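Local coordinates for magnesium transporter MgtE (Enterococcus faecalis, PDB 2OUX), which probably transports magnesium ions across the cell membrane as a homodimer, its cytosolic domains also binding magnesium, at residues A[171-185]-A[233-247]. Residues are numbered along the deposited sequence; the frame is centred on the assembly and turned at random.
Sequences ETIYYVYVVDQENHL and LAVPVTDYDDHLLGI
The two CBS repeats of the cytosolic region meet here, each through a beta hairpin. Tyr177 lies at the centre of the apolar part. Its CG stands anti to the carbonyl carbon (chi1 -57°), which sends the ring across to the second repeat. There CE1 lies 3.5 Å from Pro236 CD, and the side chains cross at about a right angle. CE2 meets Ile247 CG2 at 3.7 Å, while Leu244 CD2 packs on Tyr177 CB and Val179 CG1. Leu185 CD2 fits against Pro236 CG and Thr238 CG2. Tyr177 and Ala234 belong to a magnesium site observed in the crystal.

Towards the dimer partner, Leu233 CG approaches Tyr175 CE2 at 3.5 Å, and Leu233 CD2 touches Tyr174 CB. A water bridges Tyr175 OH and, weakly, Leu233 N. Leu233 also packs on Leu233 of the second subunit, and Tyr174 OH is hydrogen-bonded to the backbone N of Arg192 of that second subunit.

The hairpin turns are joined by polar contacts. Leu244 N donates to Asn183 O, and Leu185 N donates to Asp242 O at 2.9 Å. These two backbone bonds flank the single bridge between His184 and His243. With CG anti to the backbone N (chi1 -168°), the Asn183 amide turns toward the second hairpin, where ND2 bonds Leu244 O (3.1 Å). The two histidine side chains run alongside each other. Their rings are near parallel (planes at 29°) but displaced, with His184 CD2 over one face of His243. His243 ND1 also makes a weak bond to Glu182 O. Each turn is braced alike: Asp180 OD1 accepts from His184 N, and Asp239 OD1 from His243 N, both met from above the carboxylate plane.

This paired arrangement, with equivalent strands and type I turns facing each other, is typical of the CBS-pair (Bateman) module.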
ATOM      1  N   GLU A 171       1.741  11.663   4.340  1.00 30.60           N
ATOM      2  CA  GLU A 171       0.887  10.876   3.435  1.00 30.72           C
ATOM      3  C   GLU A 171       0.873   9.468   4.017  1.00 29.46           C
ATOM      4  O   GLU A 171      -0.174   8.909   4.323  1.00 32.99           O
ATOM      5  CB  GLU A 171       1.506  10.778   2.031  1.00 34.05           C
ATOM      6  CG  GLU A 171       0.859  11.589   0.911  1.00 37.64           C
ATOM      7  CD  GLU A 171      -0.419  10.986   0.367  1.00 34.06           C
ATOM      8  OE1 GLU A 171      -0.449   9.799   0.006  1.00 35.91           O
ATOM      9  OE2 GLU A 171      -1.410  11.720   0.288  1.00 41.32           O
ATOM     10  N   THR A 172       2.063   8.900   4.152  1.00 26.57           N
ATOM     11  CA  THR A 172       2.211   7.561   4.690  1.00 25.72           C
ATOM     12  C   THR A 172       3.445   7.509   5.580  1.00 26.25           C
ATOM     13  O   THR A 172       4.397   8.261   5.382  1.00 28.12           O
ATOM     14  CB  THR A 172       2.393   6.530   3.567  1.00 23.74           C
ATOM     15  OG1 THR A 172       2.370   5.213   4.122  1.00 22.76           O
ATOM     16  CG2 THR A 172       3.722   6.753   2.849  1.00 19.51           C
ATOM     17  N   ILE A 173       3.417   6.616   6.558  1.00 25.37           N
ATOM     18  CA  ILE A 173       4.531   6.444   7.466  1.00 23.08           C
ATOM     19  C   ILE A 173       4.978   4.999   7.366  1.00 20.80           C
ATOM     20  O   ILE A 173       5.841   4.567   8.112  1.00 20.22           O
ATOM     21  CB  ILE A 173       4.121   6.731   8.937  1.00 26.16           C
ATOM     22  CG1 ILE A 173       3.164   5.648   9.451  1.00 28.63           C
ATOM     23  CG2 ILE A 173       3.466   8.104   9.030  1.00 26.43           C
ATOM     24  CD1 ILE A 173       3.009   5.655  10.956  1.00 28.57           C
ATOM     25  N   TYR A 174       4.391   4.252   6.436  1.00 20.06           N
ATOM     26  CA  TYR A 174       4.733   2.844   6.300  1.00 21.00           C
ATOM     27  C   TYR A 174       6.120   2.592   5.752  1.00 22.62           C
ATOM     28  O   TYR A 174       6.607   1.468   5.746  1.00 23.38           O
ATOM     29  CB  TYR A 174       3.644   2.113   5.511  1.00 19.54           C
ATOM     30  CG  TYR A 174       2.342   2.108   6.305  1.00 18.42           C
ATOM     31  CD1 TYR A 174       2.370   2.064   7.700  1.00 16.46           C
ATOM     32  CD2 TYR A 174       1.104   2.196   5.678  1.00 15.70           C
ATOM     33  CE1 TYR A 174       1.196   2.120   8.457  1.00 18.59           C
ATOM     34  CE2 TYR A 174      -0.083   2.251   6.424  1.00 20.40           C
ATOM     35  CZ  TYR A 174      -0.025   2.214   7.819  1.00 19.96           C
ATOM     36  OH  TYR A 174      -1.179   2.288   8.568  1.00 19.68           O
ATOM     37  N   TYR A 175       6.756   3.663   5.298  1.00 24.73           N
ATOM     38  CA  TYR A 175       8.131   3.602   4.834  1.00 26.43           C
ATOM     39  C   TYR A 175       8.755   4.824   5.476  1.00 25.91           C
ATOM     40  O   TYR A 175       8.160   5.902   5.467  1.00 27.36           O
ATOM     41  CB  TYR A 175       8.237   3.714   3.306  1.00 26.39           C
ATOM     42  CG  TYR A 175       8.023   2.416   2.572  1.00 29.13           C
ATOM     43  CD1 TYR A 175       8.772   1.292   2.894  1.00 32.22           C
ATOM     44  CD2 TYR A 175       7.070   2.308   1.562  1.00 29.25           C
ATOM     45  CE1 TYR A 175       8.581   0.091   2.231  1.00 34.46           C
ATOM     46  CE2 TYR A 175       6.868   1.110   0.893  1.00 31.24           C
ATOM     47  CZ  TYR A 175       7.624   0.007   1.233  1.00 34.14           C
ATOM     48  OH  TYR A 175       7.428  -1.191   0.588  1.00 38.46           O
ATOM     49  N   VAL A 176       9.933   4.659   6.060  1.00 27.02           N
ATOM     50  CA  VAL A 176      10.626   5.787   6.673  1.00 26.36           C
ATOM     51  C   VAL A 176      11.932   5.954   5.918  1.00 27.01           C
ATOM     52  O   VAL A 176      12.761   5.048   5.889  1.00 26.43           O
ATOM     53  CB  VAL A 176      10.934   5.530   8.154  1.00 27.39           C
ATOM     54  CG1 VAL A 176      11.616   6.746   8.762  1.00 27.53           C
ATOM     55  CG2 VAL A 176       9.644   5.217   8.903  1.00 28.19           C
ATOM     56  N   TYR A 177      12.114   7.110   5.297  1.00 27.15           N
ATOM     57  CA  TYR A 177      13.331   7.353   4.533  1.00 27.62           C
ATOM     58  C   TYR A 177      14.440   7.948   5.394  1.00 27.36           C
ATOM     59  O   TYR A 177      14.188   8.747   6.293  1.00 29.27           O
ATOM     60  CB  TYR A 177      12.989   8.247   3.342  1.00 25.13           C
ATOM     61  CG  TYR A 177      11.904   7.614   2.502  1.00 24.21           C
ATOM     62  CD1 TYR A 177      12.209   6.604   1.586  1.00 22.13           C
ATOM     63  CD2 TYR A 177      10.560   7.937   2.707  1.00 22.91           C
ATOM     64  CE1 TYR A 177      11.205   5.921   0.902  1.00 17.14           C
ATOM     65  CE2 TYR A 177       9.546   7.262   2.023  1.00 20.59           C
ATOM     66  CZ  TYR A 177       9.882   6.252   1.132  1.00 20.78           C
ATOM     67  OH  TYR A 177       8.888   5.533   0.526  1.00 20.23           O
ATOM     68  N   VAL A 178      15.673   7.534   5.128  1.00 27.29           N
ATOM     69  CA  VAL A 178      16.804   8.029   5.894  1.00 26.67           C
ATOM     70  C   VAL A 178      17.632   8.952   5.020  1.00 27.36           C
ATOM     71  O   VAL A 178      18.016   8.578   3.923  1.00 30.37           O
ATOM     72  CB  VAL A 178      17.694   6.865   6.388  1.00 27.27           C
ATOM     73  CG1 VAL A 178      18.818   7.400   7.278  1.00 25.68           C
ATOM     74  CG2 VAL A 178      16.847   5.849   7.161  1.00 27.00           C
ATOM     75  N   VAL A 179      17.885  10.163   5.499  1.00 28.09           N
ATOM     76  CA  VAL A 179      18.686  11.126   4.748  1.00 28.78           C
ATOM     77  C   VAL A 179      19.825  11.634   5.617  1.00 30.17           C
ATOM     78  O   VAL A 179      19.834  11.411   6.822  1.00 29.90           O
ATOM     79  CB  VAL A 179      17.868  12.371   4.314  1.00 27.98           C
ATOM     80  CG1 VAL A 179      16.783  11.985   3.321  1.00 26.32           C
ATOM     81  CG2 VAL A 179      17.271  13.046   5.535  1.00 24.88           C
ATOM     82  N   ASP A 180      20.789  12.304   4.995  1.00 34.04           N
ATOM     83  CA  ASP A 180      21.898  12.892   5.735  1.00 34.93           C
ATOM     84  C   ASP A 180      21.531  14.362   5.932  1.00 36.64           C
ATOM     85  O   ASP A 180      20.399  14.751   5.646  1.00 36.29           O
ATOM     86  CB  ASP A 180      23.218  12.745   4.969  1.00 34.90           C
ATOM     87  CG  ASP A 180      23.187  13.394   3.604  1.00 34.99           C
ATOM     88  OD1 ASP A 180      22.241  14.152   3.322  1.00 34.50           O
ATOM     89  OD2 ASP A 180      24.128  13.148   2.814  1.00 36.74           O
ATOM     90  N   GLN A 181      22.470  15.178   6.408  1.00 39.89           N
ATOM     91  CA  GLN A 181      22.189  16.595   6.644  1.00 42.15           C
ATOM     92  C   GLN A 181      21.753  17.353   5.401  1.00 42.72           C
ATOM     93  O   GLN A 181      20.864  18.203   5.459  1.00 44.89           O
ATOM     94  CB  GLN A 181      23.407  17.312   7.233  1.00 44.11           C
ATOM     95  CG  GLN A 181      23.788  16.904   8.642  1.00 45.68           C
ATOM     96  CD  GLN A 181      24.707  15.706   8.662  1.00 47.56           C
ATOM     97  OE1 GLN A 181      25.576  15.559   7.795  1.00 48.88           O
ATOM     98  NE2 GLN A 181      24.539  14.851   9.660  1.00 47.86           N
ATOM     99  N   GLU A 182      22.390  17.052   4.276  1.00 43.53           N
ATOM    100  CA  GLU A 182      22.073  17.721   3.022  1.00 44.08           C
ATOM    101  C   GLU A 182      20.817  17.173   2.361  1.00 42.89           C
ATOM    102  O   GLU A 182      20.520  17.484   1.210  1.00 42.45           O
ATOM    103  CB  GLU A 182      23.266  17.618   2.076  1.00 47.38           C
ATOM    104  CG  GLU A 182      24.417  18.534   2.474  1.00 52.49           C
ATOM    105  CD  GLU A 182      25.690  18.249   1.704  1.00 56.25           C
ATOM    106  OE1 GLU A 182      26.395  17.280   2.061  1.00 57.12           O
ATOM    107  OE2 GLU A 182      25.979  18.984   0.735  1.00 59.71           O
ATOM    108  N   ASN A 183      20.074  16.367   3.106  1.00 41.32           N
ATOM    109  CA  ASN A 183      18.847  15.775   2.603  1.00 38.98           C
ATOM    110  C   ASN A 183      19.088  14.806   1.449  1.00 37.55           C
ATOM    111  O   ASN A 183      18.268  14.685   0.535  1.00 37.03           O
ATOM    112  CB  ASN A 183      17.870  16.864   2.170  1.00 39.15           C
ATOM    113  CG  ASN A 183      16.486  16.321   1.924  1.00 39.60           C
ATOM    114  OD1 ASN A 183      15.956  15.564   2.739  1.00 40.42           O
ATOM    115  ND2 ASN A 183      15.885  16.703   0.804  1.00 37.10           N
ATOM    116  N   HIS A 184      20.230  14.135   1.492  1.00 35.99           N
ATOM    117  CA  HIS A 184      20.583  13.131   0.497  1.00 36.16           C
ATOM    118  C   HIS A 184      19.901  11.842   0.953  1.00 35.80           C
ATOM    119  O   HIS A 184      19.969  11.494   2.139  1.00 35.44           O
ATOM    120  CB  HIS A 184      22.096  12.912   0.478  1.00 38.97           C
ATOM    121  CG  HIS A 184      22.854  13.948  -0.288  1.00 42.64           C
ATOM    122  ND1 HIS A 184      24.155  14.291   0.013  1.00 44.87           N
ATOM    123  CD2 HIS A 184      22.514  14.684  -1.375  1.00 44.48           C
ATOM    124  CE1 HIS A 184      24.583  15.190  -0.854  1.00 46.78           C
ATOM    125  NE2 HIS A 184      23.607  15.447  -1.708  1.00 45.80           N
ATOM    126  N   LEU A 185      19.236  11.148   0.029  1.00 33.63           N
ATOM    127  CA  LEU A 185      18.563   9.890   0.353  1.00 30.48           C
ATOM    128  C   LEU A 185      19.629   8.815   0.477  1.00 28.34           C
ATOM    129  O   LEU A 185      20.264   8.447  -0.511  1.00 24.38           O
ATOM    130  CB  LEU A 185      17.574   9.516  -0.752  1.00 28.24           C
ATOM    131  CG  LEU A 185      16.834   8.177  -0.606  1.00 30.14           C
ATOM    132  CD1 LEU A 185      16.039   8.134   0.707  1.00 25.99           C
ATOM    133  CD2 LEU A 185      15.922   7.989  -1.812  1.00 27.47           C
ATOM    134  N   LEU A 233       4.248   0.291  -1.838  1.00 25.17           N
ATOM    135  CA  LEU A 233       3.048   1.100  -1.651  1.00 23.78           C
ATOM    136  C   LEU A 233       3.441   2.560  -1.851  1.00 23.45           C
ATOM    137  O   LEU A 233       2.598   3.454  -1.869  1.00 23.38           O
ATOM    138  CB  LEU A 233       2.455   0.862  -0.259  1.00 23.27           C
ATOM    139  CG  LEU A 233       3.351   1.114   0.955  1.00 26.14           C
ATOM    140  CD1 LEU A 233       3.314   2.600   1.330  1.00 21.83           C
ATOM    141  CD2 LEU A 233       2.853   0.264   2.122  1.00 23.97           C
ATOM    142  N   ALA A 234       4.740   2.789  -2.012  1.00 23.86           N
ATOM    143  CA  ALA A 234       5.264   4.129  -2.254  1.00 25.14           C
ATOM    144  C   ALA A 234       6.708   4.032  -2.737  1.00 24.86           C
ATOM    145  O   ALA A 234       7.380   3.025  -2.502  1.00 24.33           O
ATOM    146  CB  ALA A 234       5.189   4.979  -0.981  1.00 24.00           C
ATOM    147  N   VAL A 235       7.176   5.071  -3.427  1.00 24.43           N
ATOM    148  CA  VAL A 235       8.542   5.099  -3.918  1.00 23.88           C
ATOM    149  C   VAL A 235       9.080   6.519  -3.872  1.00 24.71           C
ATOM    150  O   VAL A 235       8.423   7.459  -4.315  1.00 25.56           O
ATOM    151  CB  VAL A 235       8.644   4.512  -5.358  1.00 26.19           C
ATOM    152  CG1 VAL A 235       7.937   5.411  -6.368  1.00 23.59           C
ATOM    153  CG2 VAL A 235      10.108   4.304  -5.721  1.00 26.91           C
ATOM    154  N   PRO A 236      10.288   6.697  -3.312  1.00 25.69           N
ATOM    155  CA  PRO A 236      10.901   8.022  -3.206  1.00 27.65           C
ATOM    156  C   PRO A 236      11.355   8.623  -4.528  1.00 28.29           C
ATOM    157  O   PRO A 236      11.684   7.910  -5.474  1.00 27.22           O
ATOM    158  CB  PRO A 236      12.049   7.799  -2.217  1.00 25.74           C
ATOM    159  CG  PRO A 236      12.433   6.399  -2.455  1.00 25.95           C
ATOM    160  CD  PRO A 236      11.114   5.681  -2.635  1.00 25.02           C
ATOM    161  N   VAL A 237      11.355   9.951  -4.575  1.00 30.20           N
ATOM    162  CA  VAL A 237      11.739  10.701  -5.762  1.00 32.09           C
ATOM    163  C   VAL A 237      12.894  11.641  -5.432  1.00 32.47           C
ATOM    164  O   VAL A 237      12.882  12.313  -4.404  1.00 31.89           O
ATOM    165  CB  VAL A 237      10.546  11.538  -6.284  1.00 32.34           C
ATOM    166  CG1 VAL A 237      10.919  12.224  -7.588  1.00 34.51           C
ATOM    167  CG2 VAL A 237       9.338  10.647  -6.481  1.00 29.91           C
ATOM    168  N   THR A 238      13.889  11.696  -6.310  1.00 34.68           N
ATOM    169  CA  THR A 238      15.051  12.554  -6.077  1.00 35.91           C
ATOM    170  C   THR A 238      15.469  13.289  -7.343  1.00 37.58           C
ATOM    171  O   THR A 238      14.912  13.067  -8.419  1.00 37.10           O
ATOM    172  CB  THR A 238      16.273  11.725  -5.624  1.00 36.46           C
ATOM    173  OG1 THR A 238      16.793  10.992  -6.744  1.00 33.72           O
ATOM    174  CG2 THR A 238      15.875  10.726  -4.538  1.00 38.20           C
ATOM    175  N   ASP A 239      16.447  14.179  -7.201  1.00 38.78           N
ATOM    176  CA  ASP A 239      16.995  14.891  -8.347  1.00 41.06           C
ATOM    177  C   ASP A 239      18.264  14.117  -8.708  1.00 42.86           C
ATOM    178  O   ASP A 239      18.567  13.099  -8.086  1.00 41.01           O
ATOM    179  CB  ASP A 239      17.346  16.337  -7.991  1.00 39.41           C
ATOM    180  CG  ASP A 239      18.227  16.442  -6.766  1.00 38.95           C
ATOM    181  OD1 ASP A 239      18.981  15.489  -6.475  1.00 40.85           O
ATOM    182  OD2 ASP A 239      18.174  17.492  -6.099  1.00 37.72           O
ATOM    183  N   TYR A 240      19.012  14.583  -9.702  1.00 45.70           N
ATOM    184  CA  TYR A 240      20.228  13.874 -10.083  1.00 47.90           C
ATOM    185  C   TYR A 240      21.235  13.805  -8.940  1.00 47.07           C
ATOM    186  O   TYR A 240      22.108  12.945  -8.933  1.00 46.81           O
ATOM    187  CB  TYR A 240      20.869  14.536 -11.300  1.00 51.36           C
ATOM    188  CG  TYR A 240      20.051  14.395 -12.563  1.00 55.07           C
ATOM    189  CD1 TYR A 240      19.746  13.137 -13.081  1.00 56.85           C
ATOM    190  CD2 TYR A 240      19.578  15.521 -13.237  1.00 57.33           C
ATOM    191  CE1 TYR A 240      18.988  13.001 -14.246  1.00 58.74           C
ATOM    192  CE2 TYR A 240      18.822  15.399 -14.403  1.00 59.13           C
ATOM    193  CZ  TYR A 240      18.527  14.137 -14.900  1.00 59.94           C
ATOM    194  OH  TYR A 240      17.763  14.015 -16.044  1.00 61.03           O
ATOM    195  N   ASP A 241      21.103  14.701  -7.970  1.00 47.79           N
ATOM    196  CA  ASP A 241      22.014  14.732  -6.834  1.00 48.20           C
ATOM    197  C   ASP A 241      21.563  13.843  -5.680  1.00 48.50           C
ATOM    198  O   ASP A 241      22.205  13.802  -4.626  1.00 47.39           O
ATOM    199  CB  ASP A 241      22.182  16.165  -6.336  1.00 50.64           C
ATOM    200  CG  ASP A 241      22.916  17.044  -7.333  1.00 53.92           C
ATOM    201  OD1 ASP A 241      24.009  16.641  -7.785  1.00 53.82           O
ATOM    202  OD2 ASP A 241      22.405  18.138  -7.656  1.00 54.14           O
ATOM    203  N   ASP A 242      20.452  13.141  -5.881  1.00 47.61           N
ATOM    204  CA  ASP A 242      19.912  12.249  -4.864  1.00 47.42           C
ATOM    205  C   ASP A 242      19.296  12.943  -3.656  1.00 45.80           C
ATOM    206  O   ASP A 242      19.348  12.423  -2.542  1.00 47.07           O
ATOM    207  CB  ASP A 242      20.987  11.269  -4.393  1.00 48.55           C
ATOM    208  CG  ASP A 242      21.433  10.341  -5.492  1.00 51.58           C
ATOM    209  OD1 ASP A 242      20.550   9.717  -6.127  1.00 50.84           O
ATOM    210  OD2 ASP A 242      22.657  10.236  -5.721  1.00 53.35           O
ATOM    211  N   HIS A 243      18.725  14.120  -3.874  1.00 43.35           N
ATOM    212  CA  HIS A 243      18.058  14.848  -2.805  1.00 41.31           C
ATOM    213  C   HIS A 243      16.623  14.327  -2.796  1.00 38.79           C
ATOM    214  O   HIS A 243      15.973  14.284  -3.844  1.00 38.58           O
ATOM    215  CB  HIS A 243      18.048  16.350  -3.098  1.00 42.93           C
ATOM    216  CG  HIS A 243      19.391  16.998  -3.011  1.00 44.18           C
ATOM    217  ND1 HIS A 243      20.065  17.165  -1.823  1.00 44.43           N
ATOM    218  CD2 HIS A 243      20.184  17.546  -3.970  1.00 44.54           C
ATOM    219  CE1 HIS A 243      21.211  17.787  -2.046  1.00 45.89           C
ATOM    220  NE2 HIS A 243      21.303  18.028  -3.343  1.00 45.09           N
ATOM    221  N   LEU A 244      16.137  13.924  -1.626  1.00 34.79           N
ATOM    222  CA  LEU A 244      14.776  13.397  -1.509  1.00 32.50           C
ATOM    223  C   LEU A 244      13.748  14.510  -1.705  1.00 29.87           C
ATOM    224  O   LEU A 244      13.619  15.400  -0.863  1.00 28.63           O
ATOM    225  CB  LEU A 244      14.591  12.735  -0.137  1.00 30.74           C
ATOM    226  CG  LEU A 244      13.209  12.176   0.211  1.00 32.62           C
ATOM    227  CD1 LEU A 244      12.697  11.258  -0.892  1.00 29.78           C
ATOM    228  CD2 LEU A 244      13.309  11.432   1.525  1.00 32.34           C
ATOM    229  N   LEU A 245      13.014  14.451  -2.812  1.00 29.47           N
ATOM    230  CA  LEU A 245      12.024  15.478  -3.114  1.00 29.58           C
ATOM    231  C   LEU A 245      10.600  15.110  -2.748  1.00 29.59           C
ATOM    232  O   LEU A 245       9.815  15.967  -2.340  1.00 28.96           O
ATOM    233  CB  LEU A 245      12.083  15.848  -4.602  1.00 31.25           C
ATOM    234  CG  LEU A 245      13.358  16.585  -5.037  1.00 33.95           C
ATOM    235  CD1 LEU A 245      13.310  16.894  -6.539  1.00 32.09           C
ATOM    236  CD2 LEU A 245      13.503  17.867  -4.229  1.00 30.71           C
ATOM    237  N   GLY A 246      10.255  13.839  -2.910  1.00 27.94           N
ATOM    238  CA  GLY A 246       8.908  13.420  -2.584  1.00 25.29           C
ATOM    239  C   GLY A 246       8.699  11.932  -2.779  1.00 25.45           C
ATOM    240  O   GLY A 246       9.654  11.165  -2.944  1.00 24.11           O
ATOM    241  N   ILE A 247       7.438  11.522  -2.747  1.00 23.63           N
ATOM    242  CA  ILE A 247       7.088  10.127  -2.928  1.00 22.65           C
ATOM    243  C   ILE A 247       5.886  10.011  -3.834  1.00 19.93           C
ATOM    244  O   ILE A 247       5.052  10.914  -3.895  1.00 19.28           O
ATOM    245  CB  ILE A 247       6.714   9.448  -1.594  1.00 24.31           C
ATOM    246  CG1 ILE A 247       5.648  10.285  -0.876  1.00 24.04           C
ATOM    247  CG2 ILE A 247       7.962   9.243  -0.735  1.00 20.84           C
ATOM    248  CD1 ILE A 247       5.012   9.581   0.305  1.00 23.56           C
TER
HETATM  249  O   HOH W   1       4.770  -1.558   0.122  1.00 41.13           O